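Side-chain contacts in enoyl-CoA hydratase (Mycobacterium smegmatis, PDB 3PE8), which probably catalyses the reversible addition of water to the double bond of 2-enoyl-CoA thioesters, as a zinc-binding member of the enoyl-CoA hydratase/isomerase family: residues Asp127-Ala130 with Met135-Trp138; Ala220-Ala223 with Ala228-Trp231; Gly139-Leu144 with Trp222-Ala227; Leu110-Asp115 with Pro145-Val150. All coordinates share one frame; numbering follows the deposited sequence.

Contact 1: Asp127-Ala130 with Met135-Trp138; sequences DTHA and MPTW. With ZN (zinc ion), chain C.
Pro136 lies over one face of the His129 imidazole in a CH-pi contact: its CB is 3.8 Å from the centroid of the His129 ring and only 15° off the ring normal. Its CA covers the metal-binding corner of the same face, 3.6 Å from His129 NE2, while the carbonyl carbon of Met135 approaches His129 CD2 obliquely. With CG anti to its own carbonyl carbon (chi1 -77°), the histidine carries its ring under this proline.

The hydrogen bonds of the histidine lie within its own segment. Asp127 OD1 receives His129 ND1 at 2.6 Å and His129 N at 3.0 Å, from opposite faces of the carboxylate plane; the backbone bond makes an Asx turn. Tied through ND1, the ring is restrained in rotation and presents NE2 to the metal.

His129 NE2 binds the zinc ion at 2.3 Å, together with Glu109 and two waters. Water 1, 1.9 Å from the zinc, also accepts from Thr137 N at 3.0 Å, so the loop 135-138 both packs on the first-shell ligand and holds a metal-bound water.

The site lies where strand 124-126 runs into helix 129-132. Glu109 of helix 106-113 and Leu140 of helix 140-148 close round it, and Ala227 and Trp231 of helix 199-234 pack on Met135; Leu205 of a second subunit touches Asp127 and Pro136.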
# COMPACT_ATOMS: atom_id res chain seq x y z
N ASP A 127 18.65 -20.91 5.27
CA ASP A 127 17.26 -21.10 5.58
C ASP A 127 16.90 -22.54 5.35
O ASP A 127 16.87 -23.00 4.19
CB ASP A 127 16.38 -20.21 4.72
CG ASP A 127 14.90 -20.43 5.00
OD1 ASP A 127 14.61 -21.00 6.06
OD2 ASP A 127 14.04 -20.12 4.16
N THR A 128 16.65 -23.30 6.41
CA THR A 128 16.27 -24.69 6.26
C THR A 128 14.78 -24.98 6.50
O THR A 128 14.40 -26.15 6.62
CB THR A 128 17.11 -25.58 7.16
OG1 THR A 128 16.80 -25.31 8.55
CG2 THR A 128 18.58 -25.37 6.87
N HIS A 129 13.95 -23.92 6.56
CA HIS A 129 12.51 -24.10 6.85
C HIS A 129 11.93 -25.16 5.97
O HIS A 129 11.20 -26.06 6.45
CB HIS A 129 11.69 -22.80 6.67
CG HIS A 129 11.81 -21.80 7.79
ND1 HIS A 129 12.66 -20.71 7.74
CD2 HIS A 129 11.21 -21.75 9.01
CE1 HIS A 129 12.56 -20.03 8.86
NE2 HIS A 129 11.68 -20.62 9.64
N ALA A 130 12.20 -25.10 4.67
CA ALA A 130 11.56 -26.05 3.75
C ALA A 130 12.04 -27.46 4.05
O ALA A 130 11.22 -28.38 4.15
CB ALA A 130 11.81 -25.68 2.30
N MET A 135 7.03 -23.55 8.00
CA MET A 135 6.94 -22.22 7.39
C MET A 135 7.44 -21.15 8.36
O MET A 135 7.22 -21.26 9.57
CB MET A 135 5.50 -21.92 6.99
CG MET A 135 5.01 -22.76 5.83
SD MET A 135 5.75 -22.38 4.25
CE MET A 135 4.81 -20.88 3.89
N PRO A 136 8.08 -20.08 7.84
CA PRO A 136 8.63 -19.03 8.71
C PRO A 136 7.53 -18.16 9.33
O PRO A 136 6.52 -17.87 8.69
CB PRO A 136 9.49 -18.20 7.74
CG PRO A 136 8.86 -18.39 6.43
CD PRO A 136 8.34 -19.80 6.43
N THR A 137 7.72 -17.78 10.60
CA THR A 137 6.80 -16.89 11.29
C THR A 137 7.49 -15.69 11.94
O THR A 137 6.82 -14.86 12.56
CB THR A 137 5.99 -17.66 12.38
OG1 THR A 137 6.86 -18.10 13.41
CG2 THR A 137 5.25 -18.85 11.75
N TRP A 138 8.80 -15.57 11.77
CA TRP A 138 9.55 -14.44 12.33
C TRP A 138 10.14 -13.58 11.23
O TRP A 138 11.20 -12.96 11.39
CB TRP A 138 10.67 -14.92 13.24
CG TRP A 138 10.29 -15.34 14.63
CD1 TRP A 138 9.03 -15.46 15.15
CD2 TRP A 138 11.19 -15.71 15.68
NE1 TRP A 138 9.09 -15.88 16.47
CE2 TRP A 138 10.41 -16.06 16.81
CE3 TRP A 138 12.59 -15.80 15.77
CZ2 TRP A 138 10.98 -16.46 18.01
CZ3 TRP A 138 13.15 -16.22 16.96
CH2 TRP A 138 12.35 -16.55 18.06
ZN ZN C . 11.51 -19.41 11.63
O HOH W 1 9.75 -19.24 12.28
O HOH W 2 12.64 -20.93 12.85

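Contact 2: Ala220-Ala223 with Ala228-Trp231; sequences ALWA and ARQW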
# COMPACT_ATOMS: atom_id res chain seq x y z
N ALA A 220 3.00 -7.73 4.05
CA ALA A 220 3.78 -8.93 3.80
C ALA A 220 3.88 -9.84 5.00
O ALA A 220 3.83 -11.08 4.86
CB ALA A 220 5.21 -8.52 3.32
N LEU A 221 4.08 -9.25 6.18
CA LEU A 221 4.14 -10.02 7.41
C LEU A 221 2.83 -10.74 7.70
O LEU A 221 2.82 -11.86 8.18
CB LEU A 221 4.59 -9.13 8.57
CG LEU A 221 6.04 -8.70 8.49
CD1 LEU A 221 6.31 -7.50 9.39
CD2 LEU A 221 7.01 -9.87 8.82
N TRP A 222 1.70 -10.09 7.42
CA TRP A 222 0.41 -10.75 7.53
C TRP A 222 0.30 -11.94 6.58
O TRP A 222 -0.11 -13.00 6.98
CB TRP A 222 -0.71 -9.76 7.22
CG TRP A 222 -2.10 -10.38 7.40
CD1 TRP A 222 -2.99 -10.74 6.41
CD2 TRP A 222 -2.72 -10.78 8.65
NE1 TRP A 222 -4.13 -11.29 6.97
CE2 TRP A 222 -3.98 -11.33 8.33
CE3 TRP A 222 -2.35 -10.70 10.00
CZ2 TRP A 222 -4.85 -11.80 9.31
CZ3 TRP A 222 -3.24 -11.17 10.98
CH2 TRP A 222 -4.47 -11.72 10.61
N ALA A 223 0.70 -11.75 5.33
CA ALA A 223 0.71 -12.82 4.36
C ALA A 223 1.57 -14.01 4.79
O ALA A 223 1.15 -15.15 4.62
CB ALA A 223 1.14 -12.31 2.99
N ALA A 228 1.69 -19.51 7.07
CA ALA A 228 2.09 -20.43 8.14
C ALA A 228 0.87 -21.12 8.76
O ALA A 228 0.88 -22.33 8.97
CB ALA A 228 2.91 -19.69 9.21
N ARG A 229 -0.18 -20.35 9.02
CA ARG A 229 -1.39 -20.93 9.58
C ARG A 229 -2.01 -21.96 8.64
O ARG A 229 -2.46 -23.03 9.08
CB ARG A 229 -2.38 -19.83 9.96
CG ARG A 229 -1.90 -19.06 11.19
CD ARG A 229 -2.94 -18.12 11.75
NE ARG A 229 -2.97 -16.83 11.05
CZ ARG A 229 -2.34 -15.73 11.43
NH1 ARG A 229 -2.46 -14.63 10.70
NH2 ARG A 229 -1.57 -15.70 12.52
N GLN A 230 -2.00 -21.66 7.35
CA GLN A 230 -2.58 -22.56 6.36
C GLN A 230 -1.75 -23.86 6.28
O GLN A 230 -2.32 -24.92 6.10
CB GLN A 230 -2.65 -21.90 4.97
N TRP A 231 -0.43 -23.73 6.39
CA TRP A 231 0.49 -24.89 6.46
C TRP A 231 0.23 -25.79 7.66
O TRP A 231 0.13 -27.04 7.54
CB TRP A 231 1.95 -24.40 6.47
CG TRP A 231 2.97 -25.51 6.60
CD1 TRP A 231 3.68 -25.85 7.73
CD2 TRP A 231 3.44 -26.37 5.56
NE1 TRP A 231 4.54 -26.90 7.45
CE2 TRP A 231 4.41 -27.23 6.13
CE3 TRP A 231 3.13 -26.51 4.20
CZ2 TRP A 231 5.07 -28.19 5.39
CZ3 TRP A 231 3.77 -27.47 3.48
CH2 TRP A 231 4.74 -28.30 4.07
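Trp222 and Arg229 stand two turns apart on one unbroken helix, residues 199-234, so that both side chains leave the same flank of the rod and can meet beside the helix. The tryptophan has CG anti to its backbone N (chi1 -177°), which carries the indole outward from the helix, one face turned toward the C-terminal end, where Arg229 lies. Arg229 reaches back toward it: the side chain runs out extended through CD, then bends at chi3 (-83°) and brings NH1 over that face. Arg229 NH1 sits 3.5 Å from Trp222 CH2 and 3.6 Å from Trp222 CZ3, above the benzo ring but displaced to its rim.

The result is an off-centre cation-pi contact, with Arg229 CZ 5.0 Å from the centroid of the six-membered ring of Trp222. It is not a flat stack: guanidinium and indole planes are 52° apart, and a single nitrogen does the touching. This long helix near the C-terminus takes part in subunit contacts of the six-chain assembly, as in other members of the crotonase family; Gly218 of a third subunit packs on Trp222, and Ser85 of that subunit on Arg229.

The stronger polar partner of the arginine is Glu226, in a salt bridge: its OE2 is held by both NE and NH1 of Arg229, and these two contacts probably fix the guanidinium against the tryptophan. Glu226 CG rests 3.4 Å above the plane of the Trp222 ring, on the face that also receives Arg229 NH1.

Contact 3: Gly139-Leu144 with Trp222-Ala227; sequences GLSVRL and WAEAEA
Glu224 OE2 is gripped twice by Ser141, by the hydroxyl OG at 2.7 Å and by the backbone N at 3.0 Å. The carboxylate sits at the start of helix 140-148, an acid of one helix bound to the N-terminal backbone of another within the crotonase fold. The two helix segments run roughly antiparallel, 145° between their directions, with axes 9.6 Å apart.

Ser141 N meets OE2 nearly along the C-O bond direction, whereas the hydroxyl comes in on the anti side, 17° out of the carboxylate plane. Glu224 OE1 uses its syn lone pair to accept from Gly139 N at 2.8 Å; Gly139 occupies the N-cap position. The extended side chain of Glu224, with CG opposite the backbone N across the CA-CB bond (chi1 171°), reaches from one helix to the other. The buried negative charge is thus met by three donors, and the positive end of the helix dipole probably steadies it further.

Leu140 N, between the two bonded amides, donates instead to the zinc ligand Glu109. Ile212 of a second subunit packs on Ser141. The helix closes its first turn on a single acceptor, Gly139 O, which receives Val142 N at 3.0 Å and Arg143 N at 2.8 Å.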
# COMPACT_ATOMS: atom_id res chain seq x y z
N GLY A 139 9.44 -13.51 10.12
CA GLY A 139 9.76 -12.58 9.06
C GLY A 139 10.75 -12.98 7.99
O GLY A 139 11.03 -12.16 7.11
N LEU A 140 11.22 -14.22 8.01
CA LEU A 140 12.21 -14.60 7.00
C LEU A 140 11.72 -14.30 5.58
O LEU A 140 12.47 -13.81 4.74
CB LEU A 140 12.58 -16.06 7.13
CG LEU A 140 13.82 -16.51 6.35
CD1 LEU A 140 14.55 -17.57 7.09
CD2 LEU A 140 13.31 -16.99 4.96
N SER A 141 10.47 -14.63 5.26
CA SER A 141 10.00 -14.53 3.88
C SER A 141 9.78 -13.08 3.41
O SER A 141 9.65 -12.81 2.21
CB SER A 141 8.77 -15.40 3.65
OG SER A 141 7.65 -15.01 4.41
N VAL A 142 9.77 -12.16 4.37
CA VAL A 142 9.69 -10.74 4.09
C VAL A 142 11.08 -10.10 4.09
O VAL A 142 11.46 -9.41 3.14
CB VAL A 142 8.79 -10.03 5.10
CG1 VAL A 142 8.71 -8.53 4.80
CG2 VAL A 142 7.39 -10.72 5.05
N ARG A 143 11.83 -10.35 5.16
CA ARG A 143 13.10 -9.66 5.33
C ARG A 143 14.26 -10.25 4.53
O ARG A 143 15.20 -9.51 4.22
CB ARG A 143 13.48 -9.55 6.81
CG ARG A 143 12.47 -8.80 7.65
CD ARG A 143 13.00 -8.39 9.04
NE ARG A 143 11.93 -7.67 9.71
CZ ARG A 143 10.99 -8.22 10.48
NH1 ARG A 143 11.05 -9.50 10.84
NH2 ARG A 143 9.98 -7.47 10.91
N LEU A 144 14.23 -11.53 4.22
CA LEU A 144 15.34 -12.11 3.42
C LEU A 144 15.37 -11.51 2.03
O LEU A 144 16.39 -10.95 1.62
CB LEU A 144 15.37 -13.62 3.47
CG LEU A 144 16.62 -14.24 2.85
CD1 LEU A 144 17.93 -13.81 3.55
CD2 LEU A 144 16.45 -15.75 2.82
N TRP A 222 1.70 -10.09 7.42
CA TRP A 222 0.41 -10.75 7.53
C TRP A 222 0.30 -11.94 6.58
O TRP A 222 -0.11 -13.00 6.98
CB TRP A 222 -0.71 -9.76 7.22
CG TRP A 222 -2.10 -10.38 7.40
CD1 TRP A 222 -2.99 -10.74 6.41
CD2 TRP A 222 -2.72 -10.78 8.65
NE1 TRP A 222 -4.13 -11.29 6.97
CE2 TRP A 222 -3.98 -11.33 8.33
CE3 TRP A 222 -2.35 -10.70 10.00
CZ2 TRP A 222 -4.85 -11.80 9.31
CZ3 TRP A 222 -3.24 -11.17 10.98
CH2 TRP A 222 -4.47 -11.72 10.61
N ALA A 223 0.70 -11.75 5.33
CA ALA A 223 0.71 -12.82 4.36
C ALA A 223 1.57 -14.01 4.79
O ALA A 223 1.15 -15.15 4.62
CB ALA A 223 1.14 -12.31 2.99
N GLU A 224 2.73 -13.73 5.36
CA GLU A 224 3.62 -14.77 5.87
C GLU A 224 2.87 -15.55 6.99
O GLU A 224 2.88 -16.80 7.02
CB GLU A 224 4.92 -14.16 6.42
CG GLU A 224 5.79 -15.18 7.15
CD GLU A 224 7.03 -14.61 7.75
OE1 GLU A 224 6.99 -14.13 8.90
OE2 GLU A 224 8.06 -14.64 7.03
N ALA A 225 2.23 -14.82 7.90
CA ALA A 225 1.54 -15.42 9.04
C ALA A 225 0.38 -16.29 8.55
O ALA A 225 0.19 -17.41 9.01
CB ALA A 225 1.03 -14.36 10.05
N GLU A 226 -0.36 -15.76 7.58
CA GLU A 226 -1.47 -16.52 7.00
C GLU A 226 -0.98 -17.80 6.30
O GLU A 226 -1.60 -18.86 6.47
CB GLU A 226 -2.23 -15.63 6.06
CG GLU A 226 -3.00 -14.55 6.81
CD GLU A 226 -4.21 -15.09 7.52
OE1 GLU A 226 -5.24 -15.23 6.82
OE2 GLU A 226 -4.13 -15.40 8.75
N ALA A 227 0.12 -17.72 5.56
CA ALA A 227 0.67 -18.91 4.91
C ALA A 227 1.11 -19.96 5.94
O ALA A 227 0.94 -21.16 5.72
CB ALA A 227 1.82 -18.54 3.98

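Contact 4: Leu110-Asp115 with Pro145-Val150; sequences LALYCD and PQKVGV
The CA atoms of Leu112 and Lys147 come within 7.7 Å where the end of helix 106-113, running out into the loop at Cys114 and Asp115, passes helix 140-148 just beyond its kink at Pro145. Lys147 makes the connection. Its side chain leaves with CG beside the backbone N (chi1 -60°) and stays extended from there to the ammonium group, and it slides past Leu112 in the opposite direction. Leu112 CD2 lies 4.1 Å from both CB and CD of Lys147, so the aliphatic part of the lysine is packed against a buried leucine.

At the tip, Lys147 NZ donates to Leu112 O at 2.8 Å, tilted 28° from the carbonyl plane. Two waters extend this grip. Water 4 accepts from Lys147 NZ at 2.8 Å and lies 2.8 Å from Asp115 O, while water 3, 3.2 Å from Lys147 NZ, lies 2.8 Å from both Ala111 O and Cys114 O. Val150 of a fourth subunit packs on Lys147.

The ammonium group thus serves a carbonyl oxygen of the last helical turn directly, and oxygens of that turn and the following loop through water, without a carboxylate in contact across these segments; its positive charge probably offsets the negative end of that helix dipole.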
# COMPACT_ATOMS: atom_id res chain seq x y z
N LEU A 110 16.69 -14.02 13.46
CA LEU A 110 17.28 -13.11 14.47
C LEU A 110 18.23 -12.11 13.84
O LEU A 110 18.18 -10.90 14.11
CB LEU A 110 17.98 -13.86 15.60
CG LEU A 110 17.24 -14.46 16.75
CD1 LEU A 110 18.30 -14.81 17.83
CD2 LEU A 110 16.15 -13.57 17.35
N ALA A 111 19.09 -12.58 12.93
CA ALA A 111 20.02 -11.69 12.26
C ALA A 111 19.29 -10.63 11.45
O ALA A 111 19.69 -9.48 11.43
CB ALA A 111 21.01 -12.50 11.36
N LEU A 112 18.23 -11.04 10.76
CA LEU A 112 17.41 -10.16 9.92
C LEU A 112 16.69 -9.06 10.72
O LEU A 112 16.32 -8.05 10.13
CB LEU A 112 16.42 -10.99 9.08
CG LEU A 112 17.06 -11.81 7.97
CD1 LEU A 112 16.03 -12.86 7.42
CD2 LEU A 112 17.59 -10.96 6.82
N TYR A 113 16.43 -9.28 12.00
CA TYR A 113 15.85 -8.25 12.85
C TYR A 113 16.83 -7.13 13.20
O TYR A 113 16.42 -6.03 13.56
CB TYR A 113 15.38 -8.83 14.19
CG TYR A 113 14.03 -9.49 14.21
CD1 TYR A 113 12.89 -8.79 13.98
CD2 TYR A 113 13.93 -10.84 14.48
CE1 TYR A 113 11.64 -9.39 14.03
CE2 TYR A 113 12.69 -11.46 14.53
CZ TYR A 113 11.56 -10.74 14.29
OH TYR A 113 10.33 -11.38 14.34
N CYS A 114 18.13 -7.43 13.18
CA CYS A 114 19.11 -6.41 13.59
C CYS A 114 19.11 -5.21 12.64
O CYS A 114 18.87 -5.36 11.46
CB CYS A 114 20.50 -7.02 13.66
SG CYS A 114 20.70 -8.33 14.91
N ASP A 115 19.45 -4.04 13.16
CA ASP A 115 19.56 -2.86 12.32
C ASP A 115 20.74 -2.93 11.38
O ASP A 115 20.62 -2.54 10.21
CB ASP A 115 19.66 -1.61 13.18
CG ASP A 115 18.41 -1.39 14.02
OD1 ASP A 115 17.31 -1.24 13.41
OD2 ASP A 115 18.50 -1.39 15.27
N PRO A 145 14.24 -11.48 1.29
CA PRO A 145 14.34 -10.75 -0.02
C PRO A 145 14.67 -9.27 0.12
O PRO A 145 15.38 -8.70 -0.70
CB PRO A 145 12.96 -10.92 -0.65
CG PRO A 145 12.27 -11.90 0.19
CD PRO A 145 12.92 -12.10 1.48
N GLN A 146 14.16 -8.63 1.18
CA GLN A 146 14.45 -7.23 1.46
C GLN A 146 15.96 -6.95 1.61
O GLN A 146 16.45 -5.89 1.15
CB GLN A 146 13.71 -6.79 2.72
CG GLN A 146 13.91 -5.40 3.13
CD GLN A 146 13.28 -5.07 4.46
OE1 GLN A 146 13.37 -5.84 5.41
NE2 GLN A 146 12.61 -3.91 4.54
N LYS A 147 16.67 -7.87 2.25
CA LYS A 147 18.08 -7.62 2.65
C LYS A 147 19.13 -8.35 1.83
O LYS A 147 20.30 -7.94 1.85
CB LYS A 147 18.21 -7.85 4.16
CG LYS A 147 17.30 -6.91 4.94
CD LYS A 147 17.54 -6.91 6.46
CE LYS A 147 16.65 -5.96 7.17
NZ LYS A 147 17.03 -5.78 8.63
N VAL A 148 18.77 -9.42 1.11
CA VAL A 148 19.73 -10.14 0.25
C VAL A 148 19.33 -10.15 -1.22
O VAL A 148 20.15 -10.59 -2.05
CB VAL A 148 19.94 -11.56 0.82
CG1 VAL A 148 18.90 -12.59 0.27
CG2 VAL A 148 21.37 -12.10 0.71
N GLY A 149 18.13 -9.66 -1.55
CA GLY A 149 17.59 -9.67 -2.90
C GLY A 149 16.64 -10.82 -3.17
O GLY A 149 16.71 -11.87 -2.52
N VAL A 150 15.73 -10.60 -4.11
CA VAL A 150 14.66 -11.55 -4.40
C VAL A 150 15.19 -12.92 -4.85
O VAL A 150 14.88 -13.96 -4.25
CB VAL A 150 13.67 -11.02 -5.45
CG1 VAL A 150 12.59 -12.05 -5.71
CG2 VAL A 150 13.08 -9.69 -4.99
O HOH W 3 19.66 -7.35 9.59
O HOH W 4 19.29 -4.18 8.34

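In the fold
Contacts 1, 3 and 4 are buried, whereas contact 2 lies at the surface of the chain, where a third subunit adjoins helix 199-234. Contacts 2 and 3 share that helix, and contacts 3 and 4 share helix 140-148, so a chain of packing runs from the helix near the C-terminus to helix 106-113. Contact 1 touches all three others: Pro136 O lies 3.2 Å from Glu224 CG, and Met135 CG 3.5 Å from Trp231 CG. The chemistry changes with place: metal coordination at contact 1, a carboxylate at a helix start in contact 3, an ammonium group at a helix end in contact 4, and a cation on an aromatic face at contact 2.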